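Local coordinates for protein HhaI Restriction Endonuclease (PDB 6UKF) that cleaves both strands of DNA as the HhaI restriction endonuclease, a bacterial enzyme that recognises the sequence GCGC, at residues G55-I60 against V230-S235; L108-F113 against Y147-C152; I156-S161 against K220-T225. All blocks are in the same frame, centred on the assembly; numbering follows the deposited sequence. Where two conformers were deposited one is given.

Contact 1 (G55-I60 against V230-S235); sequences GQFVLI and VIFSIS. With nucleotides of chain B.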
loop_
_atom_site.group_PDB
_atom_site.type_symbol
_atom_site.label_atom_id
_atom_site.label_comp_id
_atom_site.label_asym_id
_atom_site.label_seq_id
_atom_site.Cartn_x
_atom_site.Cartn_y
_atom_site.Cartn_z
ATOM N N GLY A 55 -2.050 -4.413 -3.601
ATOM C CA GLY A 55 -2.434 -5.488 -2.709
ATOM C C GLY A 55 -1.303 -6.486 -2.490
ATOM O O GLY A 55 -0.346 -6.572 -3.263
ATOM N N GLN A 56 -1.432 -7.257 -1.408
ATOM C CA GLN A 56 -0.387 -8.197 -1.022
ATOM C C GLN A 56 -0.947 -9.243 -0.067
ATOM O O GLN A 56 -2.043 -9.099 0.474
ATOM C CB GLN A 56 0.767 -7.470 -0.329
ATOM C CG GLN A 56 0.365 -6.806 0.986
ATOM C CD GLN A 56 1.555 -6.520 1.860
ATOM O OE1 GLN A 56 2.321 -5.597 1.594
ATOM N NE2 GLN A 56 1.735 -7.328 2.899
ATOM N N PHE A 57 -0.154 -10.294 0.149
ATOM C CA PHE A 57 -0.366 -11.221 1.254
ATOM C C PHE A 57 0.965 -11.884 1.598
ATOM O O PHE A 57 1.762 -12.187 0.708
ATOM C CB PHE A 57 -1.454 -12.271 0.967
ATOM C CG PHE A 57 -1.287 -13.020 -0.329
ATOM C CD1 PHE A 57 -0.575 -14.211 -0.377
ATOM C CD2 PHE A 57 -1.881 -12.556 -1.492
ATOM C CE1 PHE A 57 -0.444 -14.910 -1.565
ATOM C CE2 PHE A 57 -1.750 -13.250 -2.682
ATOM C CZ PHE A 57 -1.035 -14.428 -2.719
ATOM N N VAL A 58 1.200 -12.097 2.893
ATOM C CA VAL A 58 2.442 -12.709 3.352
ATOM C C VAL A 58 2.355 -14.223 3.216
ATOM O O VAL A 58 1.343 -14.842 3.568
ATOM C CB VAL A 58 2.744 -12.289 4.803
ATOM C CG1 VAL A 58 3.923 -13.075 5.357
ATOM C CG2 VAL A 58 3.021 -10.795 4.869
ATOM N N LEU A 59 3.424 -14.824 2.696
ATOM C CA LEU A 59 3.575 -16.271 2.655
ATOM C C LEU A 59 4.836 -16.652 3.413
ATOM O O LEU A 59 5.876 -15.999 3.271
ATOM C CB LEU A 59 3.698 -16.785 1.221
ATOM C CG LEU A 59 2.479 -16.624 0.316
ATOM C CD1 LEU A 59 2.774 -17.242 -1.042
ATOM C CD2 LEU A 59 1.232 -17.237 0.924
ATOM N N ILE A 60 4.745 -17.711 4.205
ATOM C CA ILE A 60 5.852 -18.194 5.024
ATOM C C ILE A 60 6.380 -19.475 4.385
ATOM O O ILE A 60 5.610 -20.427 4.201
ATOM C CB ILE A 60 5.408 -18.443 6.475
ATOM C CG1 ILE A 60 4.819 -17.165 7.086
ATOM C CG2 ILE A 60 6.578 -18.961 7.295
ATOM C CD1 ILE A 60 5.762 -15.983 7.110
ATOM N N VAL A 230 3.715 -11.902 -1.353
ATOM C CA VAL A 230 3.231 -11.736 -2.712
ATOM C C VAL A 230 2.626 -10.347 -2.806
ATOM O O VAL A 230 1.842 -9.943 -1.941
ATOM C CB VAL A 230 2.190 -12.820 -3.025
ATOM C CG1 VAL A 230 1.570 -12.591 -4.385
ATOM C CG2 VAL A 230 2.829 -14.199 -2.942
ATOM N N ILE A 231 3.007 -9.594 -3.831
ATOM C CA ILE A 231 2.582 -8.201 -3.939
ATOM C C ILE A 231 2.415 -7.857 -5.410
ATOM O O ILE A 231 3.207 -8.275 -6.259
ATOM C CB ILE A 231 3.549 -7.264 -3.182
ATOM C CG1 ILE A 231 3.086 -5.811 -3.280
ATOM C CG2 ILE A 231 4.980 -7.425 -3.691
ATOM C CD1 ILE A 231 3.673 -4.934 -2.206
ATOM N N PHE A 232 1.363 -7.103 -5.706
ATOM C CA PHE A 232 0.957 -6.820 -7.073
ATOM C C PHE A 232 1.371 -5.416 -7.478
ATOM O O PHE A 232 1.248 -4.469 -6.699
ATOM C CB PHE A 232 -0.555 -6.991 -7.205
ATOM C CG PHE A 232 -1.014 -8.377 -6.880
ATOM C CD1 PHE A 232 -1.404 -8.712 -5.597
ATOM C CD2 PHE A 232 -0.992 -9.367 -7.847
ATOM C CE1 PHE A 232 -1.796 -10.000 -5.291
ATOM C CE2 PHE A 232 -1.387 -10.658 -7.545
ATOM C CZ PHE A 232 -1.790 -10.973 -6.265
ATOM N N SER A 233 1.876 -5.298 -8.700
ATOM C CA SER A 233 2.218 -4.019 -9.296
ATOM C C SER A 233 1.334 -3.791 -10.511
ATOM O O SER A 233 1.008 -4.732 -11.242
ATOM C CB SER A 233 3.687 -3.982 -9.715
ATOM O OG SER A 233 4.526 -3.983 -8.576
ATOM N N ILE A 234 0.937 -2.541 -10.715
ATOM C CA ILE A 234 0.054 -2.187 -11.813
ATOM C C ILE A 234 0.637 -1.000 -12.561
ATOM O O ILE A 234 1.287 -0.125 -11.977
ATOM C CB ILE A 234 -1.394 -1.910 -11.340
ATOM C CG1 ILE A 234 -1.465 -0.668 -10.448
ATOM C CG2 ILE A 234 -1.939 -3.134 -10.616
ATOM C CD1 ILE A 234 -2.882 -0.315 -10.017
ATOM N N SER A 235 0.414 -0.985 -13.873
ATOM C CA SER A 235 0.856 0.103 -14.733
ATOM C C SER A 235 -0.289 0.467 -15.664
ATOM O O SER A 235 -0.808 -0.397 -16.378
ATOM C CB SER A 235 2.085 -0.311 -15.543
ATOM O OG SER A 235 2.599 0.785 -16.276
ATOM P P DC B 7 -1.392 -8.679 4.604
ATOM O OP1 DC B 7 -2.705 -9.348 4.449
ATOM O OP2 DC B 7 -0.216 -9.144 3.845
ATOM O "O5'" DC B 7 -1.600 -7.125 4.302
ATOM C "C5'" DC B 7 -2.715 -6.471 4.883
ATOM C "C4'" DC B 7 -2.729 -4.998 4.539
ATOM O "O4'" DC B 7 -1.665 -4.323 5.259
ATOM C "C3'" DC B 7 -2.519 -4.673 3.053
ATOM O "O3'" DC B 7 -3.501 -3.725 2.644
ATOM C "C2'" DC B 7 -1.102 -4.120 2.997
ATOM C "C1'" DC B 7 -0.965 -3.481 4.378
ATOM N N1 DC B 7 0.432 -3.349 4.841
ATOM C C2 DC B 7 0.893 -2.114 5.309
ATOM O O2 DC B 7 0.112 -1.150 5.351
ATOM N N3 DC B 7 2.184 -2.009 5.708
ATOM C C4 DC B 7 2.991 -3.073 5.647
ATOM N N4 DC B 7 4.257 -2.924 6.046
ATOM C C5 DC B 7 2.535 -4.336 5.176
ATOM C C6 DC B 7 1.263 -4.426 4.789
ATOM P P DG B 6 3.261 -11.218 8.965
ATOM O OP1 DG B 6 2.689 -12.573 8.823
ATOM O OP2 DG B 6 4.594 -10.920 8.396
ATOM O "O5'" DG B 6 2.222 -10.167 8.377
ATOM C "C5'" DG B 6 0.888 -10.178 8.845
ATOM C "C4'" DG B 6 0.096 -9.055 8.220
ATOM O "O4'" DG B 6 0.568 -7.781 8.738
ATOM C "C3'" DG B 6 0.195 -8.952 6.694
ATOM O "O3'" DG B 6 -1.100 -8.702 6.180
ATOM C "C2'" DG B 6 1.167 -7.797 6.469
ATOM C "C1'" DG B 6 0.859 -6.903 7.659
ATOM N N9 DG B 6 1.937 -6.021 8.079
ATOM C C8 DG B 6 3.267 -6.329 8.221
ATOM N N7 DG B 6 3.990 -5.324 8.639
ATOM C C5 DG B 6 3.074 -4.285 8.792
ATOM C C6 DG B 6 3.264 -2.945 9.217
ATOM O O6 DG B 6 4.315 -2.389 9.559
ATOM N N1 DG B 6 2.069 -2.231 9.222
ATOM C C2 DG B 6 0.847 -2.744 8.868
ATOM N N2 DG B 6 -0.196 -1.904 8.936
ATOM N N3 DG B 6 0.655 -3.992 8.471
ATOM C C4 DG B 6 1.809 -4.703 8.457
#

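Contact 2 (L108-F113 against Y147-C152); sequences LPESVF and YFNVSC. With CA (calcium ion), chain R; EDO (1,2-ethanediol), chain F.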
loop_
_atom_site.group_PDB
_atom_site.type_symbol
_atom_site.label_atom_id
_atom_site.label_comp_id
_atom_site.label_asym_id
_atom_site.label_seq_id
_atom_site.Cartn_x
_atom_site.Cartn_y
_atom_site.Cartn_z
ATOM N N LEU A 108 2.433 -16.535 -13.689
ATOM C CA LEU A 108 1.099 -17.057 -13.938
ATOM C C LEU A 108 0.348 -16.133 -14.882
ATOM O O LEU A 108 0.751 -14.986 -15.098
ATOM C CB LEU A 108 0.332 -17.184 -12.626
ATOM C CG LEU A 108 0.720 -18.383 -11.763
ATOM C CD1 LEU A 108 0.068 -18.277 -10.396
ATOM C CD2 LEU A 108 0.340 -19.688 -12.446
ATOM N N PRO A 109 -0.747 -16.606 -15.475
ATOM C CA PRO A 109 -1.528 -15.734 -16.360
ATOM C C PRO A 109 -1.949 -14.460 -15.644
ATOM O O PRO A 109 -2.348 -14.480 -14.479
ATOM C CB PRO A 109 -2.736 -16.599 -16.733
ATOM C CG PRO A 109 -2.231 -18.000 -16.622
ATOM C CD PRO A 109 -1.289 -17.977 -15.443
ATOM N N GLU A 110 -1.859 -13.342 -16.366
ATOM C CA GLU A 110 -2.209 -12.052 -15.788
ATOM C C GLU A 110 -3.615 -12.066 -15.207
ATOM O O GLU A 110 -3.883 -11.392 -14.207
ATOM C CB GLU A 110 -2.080 -10.978 -16.864
ATOM C CG GLU A 110 -2.215 -9.561 -16.360
ATOM C CD GLU A 110 -2.074 -8.543 -17.471
ATOM O OE1 GLU A 110 -2.053 -8.950 -18.651
ATOM O OE2 GLU A 110 -1.976 -7.338 -17.164
ATOM N N SER A 111 -4.519 -12.843 -15.810
ATOM C CA SER A 111 -5.896 -12.901 -15.334
ATOM C C SER A 111 -5.991 -13.431 -13.907
ATOM O O SER A 111 -6.910 -13.053 -13.173
ATOM C CB SER A 111 -6.729 -13.773 -16.271
ATOM O OG SER A 111 -6.168 -15.069 -16.381
ATOM N N VAL A 112 -5.077 -14.315 -13.498
ATOM C CA VAL A 112 -5.073 -14.770 -12.109
ATOM C C VAL A 112 -4.892 -13.586 -11.172
ATOM O O VAL A 112 -5.578 -13.464 -10.148
ATOM C CB VAL A 112 -3.972 -15.824 -11.888
ATOM C CG1 VAL A 112 -3.861 -16.174 -10.405
ATOM C CG2 VAL A 112 -4.240 -17.064 -12.716
ATOM N N PHE A 113 -3.953 -12.702 -11.507
ATOM C CA PHE A 113 -3.657 -11.559 -10.657
ATOM C C PHE A 113 -4.781 -10.538 -10.708
ATOM O O PHE A 113 -5.161 -9.974 -9.678
ATOM C CB PHE A 113 -2.340 -10.931 -11.104
ATOM C CG PHE A 113 -1.211 -11.916 -11.224
ATOM C CD1 PHE A 113 -1.053 -12.941 -10.304
ATOM C CD2 PHE A 113 -0.312 -11.821 -12.267
ATOM C CE1 PHE A 113 -0.012 -13.842 -10.421
ATOM C CE2 PHE A 113 0.729 -12.719 -12.388
ATOM C CZ PHE A 113 0.878 -13.729 -11.465
ATOM N N TYR A 147 -7.791 -1.346 -17.951
ATOM C CA TYR A 147 -7.108 -0.116 -17.579
ATOM C C TYR A 147 -5.671 -0.323 -17.141
ATOM O O TYR A 147 -4.828 0.531 -17.420
ATOM C CB TYR A 147 -7.885 0.574 -16.453
ATOM C CG TYR A 147 -9.247 1.018 -16.911
ATOM C CD1 TYR A 147 -10.338 0.166 -16.827
ATOM C CD2 TYR A 147 -9.437 2.276 -17.464
ATOM C CE1 TYR A 147 -11.587 0.563 -17.263
ATOM C CE2 TYR A 147 -10.681 2.681 -17.899
ATOM C CZ TYR A 147 -11.750 1.821 -17.802
ATOM O OH TYR A 147 -12.989 2.231 -18.232
ATOM N N PHE A 148 -5.366 -1.423 -16.456
ATOM C CA PHE A 148 -4.048 -1.632 -15.882
ATOM C C PHE A 148 -3.458 -2.954 -16.339
ATOM O O PHE A 148 -4.148 -3.977 -16.377
ATOM C CB PHE A 148 -4.101 -1.646 -14.346
ATOM C CG PHE A 148 -4.176 -0.282 -13.728
ATOM C CD1 PHE A 148 -3.036 0.489 -13.586
ATOM C CD2 PHE A 148 -5.381 0.229 -13.279
ATOM C CE1 PHE A 148 -3.096 1.744 -13.015
ATOM C CE2 PHE A 148 -5.448 1.485 -12.706
ATOM C CZ PHE A 148 -4.302 2.244 -12.575
ATOM N N ASN A 149 -2.177 -2.915 -16.691
ATOM C CA ASN A 149 -1.360 -4.115 -16.744
ATOM C C ASN A 149 -0.953 -4.489 -15.325
ATOM O O ASN A 149 -0.738 -3.620 -14.477
ATOM C CB ASN A 149 -0.102 -3.861 -17.572
ATOM C CG ASN A 149 -0.413 -3.518 -19.020
ATOM O OD1 ASN A 149 0.052 -2.506 -19.549
ATOM N ND2 ASN A 149 -1.208 -4.358 -19.665
ATOM N N VAL A 150 -0.856 -5.791 -15.065
ATOM C CA VAL A 150 -0.592 -6.297 -13.724
ATOM C C VAL A 150 0.550 -7.297 -13.766
ATOM O O VAL A 150 0.634 -8.123 -14.681
ATOM C CB VAL A 150 -1.847 -6.951 -13.105
ATOM C CG1 VAL A 150 -1.578 -7.355 -11.656
ATOM C CG2 VAL A 150 -3.037 -6.013 -13.198
ATOM N N SER A 151 1.428 -7.222 -12.769
ATOM C CA SER A 151 2.437 -8.239 -12.524
ATOM C C SER A 151 2.453 -8.558 -11.034
ATOM O O SER A 151 1.867 -7.847 -10.211
ATOM C CB SER A 151 3.828 -7.801 -12.999
ATOM O OG SER A 151 4.321 -6.727 -12.223
ATOM N N CYS A 152 3.138 -9.642 -10.692
ATOM C CA CYS A 152 3.107 -10.178 -9.340
ATOM C C CYS A 152 4.491 -10.688 -8.981
ATOM O O CYS A 152 5.106 -11.411 -9.766
ATOM C CB CYS A 152 2.080 -11.312 -9.264
ATOM S SG CYS A 152 1.978 -12.142 -7.685
HETATM CA CA CA R . 6.229 -7.208 -10.193
HETATM C C1 EDO F . 3.378 -3.537 -13.767
HETATM O O1 EDO F . 4.479 -4.361 -13.377
HETATM C C2 EDO F . 2.469 -4.311 -14.715
HETATM O O2 EDO F . 3.201 -4.724 -15.873
#

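Contact 3 (I156-S161 against K220-T225); sequences IKKSGS and KILSNT. With EDO (1,2-ethanediol), chain D; nucleotides of chain C; nucleotides of chain B.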
loop_
_atom_site.group_PDB
_atom_site.type_symbol
_atom_site.label_atom_id
_atom_site.label_comp_id
_atom_site.label_asym_id
_atom_site.label_seq_id
_atom_site.Cartn_x
_atom_site.Cartn_y
_atom_site.Cartn_z
ATOM N N ILE A 156 10.803 -9.857 -0.047
ATOM C CA ILE A 156 10.898 -9.355 1.315
ATOM C C ILE A 156 10.464 -7.903 1.325
ATOM O O ILE A 156 10.980 -7.082 0.557
ATOM C CB ILE A 156 12.347 -9.473 1.814
ATOM C CG1 ILE A 156 12.782 -10.935 1.886
ATOM C CG2 ILE A 156 12.502 -8.781 3.168
ATOM C CD1 ILE A 156 14.271 -11.108 2.134
ATOM N N LYS A 157 9.521 -7.568 2.198
ATOM C CA LYS A 157 9.191 -6.169 2.459
ATOM C C LYS A 157 9.231 -5.956 3.967
ATOM O O LYS A 157 8.334 -6.393 4.695
ATOM C CB LYS A 157 7.857 -5.747 1.855
ATOM C CG LYS A 157 7.576 -4.260 2.063
ATOM C CD LYS A 157 6.548 -3.698 1.084
ATOM C CE LYS A 157 5.194 -4.389 1.185
ATOM N NZ LYS A 157 4.510 -4.160 2.487
ATOM N N LYS A 158 10.296 -5.303 4.422
ATOM C CA LYS A 158 10.449 -4.962 5.826
ATOM C C LYS A 158 9.186 -4.287 6.344
ATOM O O LYS A 158 8.574 -3.469 5.653
ATOM C CB LYS A 158 11.633 -4.004 5.948
ATOM C CG LYS A 158 12.054 -3.672 7.355
ATOM C CD LYS A 158 13.140 -2.615 7.316
ATOM C CE LYS A 158 13.643 -2.262 8.699
ATOM N NZ LYS A 158 14.629 -1.146 8.640
ATOM N N SER A 159 8.798 -4.637 7.568
ATOM C CA SER A 159 7.649 -3.998 8.189
ATOM C C SER A 159 7.973 -2.545 8.529
ATOM O O SER A 159 9.117 -2.090 8.440
ATOM C CB SER A 159 7.205 -4.775 9.428
ATOM O OG SER A 159 6.689 -6.048 9.072
ATOM N N GLY A 160 6.935 -1.807 8.921
ATOM C CA GLY A 160 7.035 -0.372 9.063
ATOM C C GLY A 160 7.530 0.072 10.426
ATOM O O GLY A 160 7.841 -0.719 11.313
ATOM N N SER A 161 7.575 1.389 10.586
ATOM C CA SER A 161 8.151 2.014 11.760
ATOM C C SER A 161 7.079 2.241 12.821
ATOM O O SER A 161 5.892 1.974 12.619
ATOM C CB SER A 161 8.782 3.346 11.363
ATOM O OG SER A 161 7.791 4.226 10.855
ATOM N N LYS A 220 11.336 8.037 14.745
ATOM C CA LYS A 220 10.682 6.761 14.522
ATOM C C LYS A 220 11.637 5.633 14.880
ATOM O O LYS A 220 12.860 5.778 14.795
ATOM C CB LYS A 220 10.240 6.606 13.061
ATOM C CG LYS A 220 9.292 7.693 12.583
ATOM C CD LYS A 220 10.044 8.836 11.920
ATOM C CE LYS A 220 9.140 10.035 11.693
ATOM N NZ LYS A 220 8.054 9.759 10.714
ATOM N N ILE A 221 11.062 4.511 15.296
ATOM C CA ILE A 221 11.803 3.282 15.542
ATOM C C ILE A 221 11.495 2.348 14.380
ATOM O O ILE A 221 10.325 2.036 14.123
ATOM C CB ILE A 221 11.406 2.635 16.876
ATOM C CG1 ILE A 221 11.617 3.610 18.036
ATOM C CG2 ILE A 221 12.209 1.351 17.096
ATOM C CD1 ILE A 221 10.933 3.176 19.316
ATOM N N LEU A 222 12.529 1.910 13.673
ATOM C CA LEU A 222 12.331 1.053 12.516
ATOM C C LEU A 222 12.136 -0.396 12.955
ATOM O O LEU A 222 12.513 -0.800 14.058
ATOM C CB LEU A 222 13.513 1.179 11.557
ATOM C CG LEU A 222 13.817 2.615 11.114
ATOM C CD1 LEU A 222 14.972 2.658 10.119
ATOM C CD2 LEU A 222 12.585 3.289 10.525
ATOM N N SER A 223 11.538 -1.181 12.066
ATOM C CA SER A 223 11.173 -2.555 12.362
ATOM C C SER A 223 12.387 -3.473 12.294
ATOM O O SER A 223 13.423 -3.138 11.712
ATOM C CB SER A 223 10.144 -3.044 11.343
ATOM O OG SER A 223 9.740 -4.375 11.611
ATOM N N ASN A 224 12.235 -4.656 12.888
ATOM C CA ASN A 224 13.181 -5.751 12.730
ATOM C C ASN A 224 12.530 -6.946 12.039
ATOM O O ASN A 224 13.106 -8.040 12.046
ATOM C CB ASN A 224 13.760 -6.169 14.088
ATOM C CG ASN A 224 14.615 -5.082 14.722
ATOM O OD1 ASN A 224 15.378 -4.397 14.040
ATOM N ND2 ASN A 224 14.487 -4.920 16.037
ATOM N N THR A 225 11.350 -6.765 11.443
ATOM C CA THR A 225 10.610 -7.838 10.790
ATOM C C THR A 225 10.826 -7.751 9.283
ATOM O O THR A 225 10.587 -6.701 8.675
ATOM C CB THR A 225 9.119 -7.725 11.117
ATOM O OG1 THR A 225 8.931 -7.747 12.539
ATOM C CG2 THR A 225 8.348 -8.872 10.485
HETATM C C1 EDO D . 16.502 -1.671 5.882
HETATM O O1 EDO D . 17.008 -2.243 7.093
HETATM C C2 EDO D . 17.194 -0.336 5.637
HETATM O O2 EDO D . 16.668 0.630 6.555
ATOM P P DG C 7 8.654 6.888 8.491
ATOM O OP1 DG C 7 8.935 8.339 8.436
ATOM O OP2 DG C 7 9.012 6.122 9.701
ATOM O "O5'" DG C 7 7.093 6.675 8.195
ATOM C "C5'" DG C 7 6.455 7.445 7.178
ATOM C "C4'" DG C 7 4.945 7.442 7.330
ATOM O "O4'" DG C 7 4.403 6.171 6.862
ATOM C "C3'" DG C 7 4.410 7.598 8.751
ATOM O "O3'" DG C 7 3.153 8.291 8.705
ATOM C "C2'" DG C 7 4.297 6.154 9.233
ATOM C "C1'" DG C 7 3.894 5.419 7.959
ATOM N N9 DG C 7 4.428 4.069 7.840
ATOM C C8 DG C 7 5.708 3.659 8.122
ATOM N N7 DG C 7 5.909 2.393 7.890
ATOM C C5 DG C 7 4.690 1.938 7.407
ATOM C C6 DG C 7 4.301 0.646 6.986
ATOM O O6 DG C 7 4.981 -0.386 6.950
ATOM N N1 DG C 7 2.973 0.617 6.570
ATOM C C2 DG C 7 2.128 1.700 6.564
ATOM N N2 DG C 7 0.880 1.479 6.131
ATOM N N3 DG C 7 2.480 2.915 6.955
ATOM C C4 DG C 7 3.770 2.960 7.362
ATOM P P DC C 6 12.913 1.594 6.548
ATOM O OP1 DC C 6 14.258 1.956 6.051
ATOM O OP2 DC C 6 12.791 0.661 7.689
ATOM O "O5'" DC C 6 12.115 2.922 6.940
ATOM C "C5'" DC C 6 12.178 4.061 6.089
ATOM C "C4'" DC C 6 10.841 4.764 5.997
ATOM O "O4'" DC C 6 9.908 3.950 5.220
ATOM C "C3'" DC C 6 10.123 5.026 7.323
ATOM O "O3'" DC C 6 9.387 6.241 7.218
ATOM C "C2'" DC C 6 9.232 3.799 7.464
ATOM C "C1'" DC C 6 8.777 3.624 6.022
ATOM N N1 DC C 6 8.315 2.263 5.642
ATOM C C2 DC C 6 7.266 2.152 4.734
ATOM O O2 DC C 6 6.751 3.184 4.290
ATOM N N3 DC C 6 6.834 0.920 4.372
ATOM C C4 DC C 6 7.421 -0.167 4.871
ATOM N N4 DC C 6 6.963 -1.361 4.479
ATOM C C5 DC C 6 8.506 -0.076 5.793
ATOM C C6 DC C 6 8.919 1.149 6.145
ATOM P P DG B 6 3.261 -11.218 8.965
ATOM O OP1 DG B 6 2.689 -12.573 8.823
ATOM O OP2 DG B 6 4.594 -10.920 8.396
ATOM O "O5'" DG B 6 2.222 -10.167 8.377
ATOM C "C5'" DG B 6 0.888 -10.178 8.845
ATOM C "C4'" DG B 6 0.096 -9.055 8.220
ATOM O "O4'" DG B 6 0.568 -7.781 8.738
ATOM C "C3'" DG B 6 0.195 -8.952 6.694
ATOM O "O3'" DG B 6 -1.100 -8.702 6.180
ATOM C "C2'" DG B 6 1.167 -7.797 6.469
ATOM C "C1'" DG B 6 0.859 -6.903 7.659
ATOM N N9 DG B 6 1.937 -6.021 8.079
ATOM C C8 DG B 6 3.267 -6.329 8.221
ATOM N N7 DG B 6 3.990 -5.324 8.639
ATOM C C5 DG B 6 3.074 -4.285 8.792
ATOM C C6 DG B 6 3.264 -2.945 9.217
ATOM O O6 DG B 6 4.315 -2.389 9.559
ATOM N N1 DG B 6 2.069 -2.231 9.222
ATOM C C2 DG B 6 0.847 -2.744 8.868
ATOM N N2 DG B 6 -0.196 -1.904 8.936
ATOM N N3 DG B 6 0.655 -3.992 8.471
ATOM C C4 DG B 6 1.809 -4.703 8.457
HETATM O O HOH W 1 7.762 -7.834 7.048
HETATM O O HOH W 2 15.654 -1.639 11.368
HETATM O O HOH W 3 10.759 -0.050 9.472
HETATM O O HOH W 4 9.146 -0.349 14.229
#

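Contact 1 (G55-I60 against V230-S235)
The ring of F57 has V230 lying over one face and the tip of L59 at its edge, where L59 CD2 sits in the ring plane. V230 CB is 3.8 Å from the ring centroid, offset toward the rim. With F57 CG between the backbone N and the carbonyl carbon (chi1 51°), the ring lies alongside V230, both side chains pointing the same way. V230 CG1 reaches F57 CZ (3.6 Å), while V230 CG2 lies between F57 CE1 and L59 CD1, 3.6 Å from L59 CD1. The F232 ring offers its edge instead, with CD1 3.3 Å from G55 O, and W116 meets both phenylalanine rings.

G55 O is also the acceptor for F232 N (3.0 Å, 161° at the hydrogen). Two residues on, F57 N donates to V230 O at 2.9 Å, and the return bond from V230 N to F57 O is bent and weak. Between these, Q56 and I231 form a non-hydrogen-bonded pair whose side chains lie on the other face. There Q56 spends its amide twice: NE2 donates to OP2 of DC7 of chain B (2.8 Å) and OE1 receives K157 NZ.

This is an antiparallel ladder inside a five-stranded sheet, with the Q56 and I231 face turned to the DNA and the other, through L59 and V230, packed on M89 of helix 80-91.

Contact 2 (L108-F113 against Y147-C152)
F113 and C152 meet with the methylene over the ring, a CH-pi contact joined by a Cys sulfur-aromatic contact, where helix 110-123 packs against strand 148-156 of the antiparallel sheet. C152 CB stands 3.4 Å from the centroid of the F113 ring, over its centre, so that all six ring carbons are within reach of that one carbon. The sulfur lies off to the side: C152 SG is 4.3 Å from the centroid and approaches obliquely, nearest to CE1 and CD1. Above the opposite ring face lies the carbonyl oxygen of P109, offset toward the rim. Closer to the helix backbone, F113 CB rests on V150 CG1 at 3.7 Å.

E110 and V150 cross obliquely. The glutamate has CG anti to the backbone N (chi1 -171°) and runs extended from there, which carries its carboxylate past the valine to the strand backbone. V150 N donates to E110 OE2 at 2.8 Å, meeting the oxygen on the anti side and 22° out of the carboxylate plane. Along this strand N149 and S151 bond through their backbones to S235 and S233 of strand 228-236, and C152 bonds to I106; the amide of V150 is taken up by a side chain instead.

S151 points away from the helix, between V150 and C152, which both point toward it. It belongs to the calcium site together with T153: S151 OG lies 2.8 Å from the calcium ion and is also hydrogen-bonded, at 2.6 Å, to O1 of an ethanediol molecule, probably from the crystallisation liquor.

Contact 3 (I156-S161 against K220-T225)
K158 NZ passes L222 CB at 3.9 Å and is gripped by three partners. K158 NZ donates to OP2 of DC6 of chain C at 2.7 Å, to a water that also lies 2.7 Å from S223 O, and weakly to an ethanediol. It belongs to a DNA-recognition loop that follows strand 148-156, and K220-T225 backs this loop with an ST turn: S223 OG accepts T225 N two residues on. K158 is extended throughout, and its CE runs close by S223 O.

The direct tie between the segments is S159 N to T225 O, 2.9 Å and nearly straight at 166°. S223 CB then packs under the loop, against the carbonyl oxygens of S159 and G160. A further water joins S159 O, S223 N and the DC6 phosphate.

Held this way, the loop reads base edges in the major groove. S159 OG donates to N7 of DG6 of chain B at 2.8 Å, G160 N donates to O6 of the same guanine, and K158 O accepts N4 of DC6 of chain C. G160 CA comes within 2.9 Å of O6 of DG7 of chain C, a close approach that the lack of a side chain allows. S161 OG donates to OP2 of DG7 of chain C at 2.5 Å.

Overall arrangement
Contacts 1 and 2 share one antiparallel sheet: strands 228-236 and 148-156 are neighbours in it, and the two contact centres are 11 Å apart. The centre of contact 3 lies about 17 Å from that of contact 1 and about 28 Å from that of contact 2, at the four-stranded sheet that holds strand 217-221. Along the chain contacts 2 and 3 come in series, both inside the long loop that contact 1 closes. Strand 148-156 links them, since it carries the metal-site serine of contact 2 and then runs into the base-reading loop of contact 3. K157, bonded to Q56, ties that loop to contact 1, so phosphate binding, base recognition and the calcium site are structurally connected.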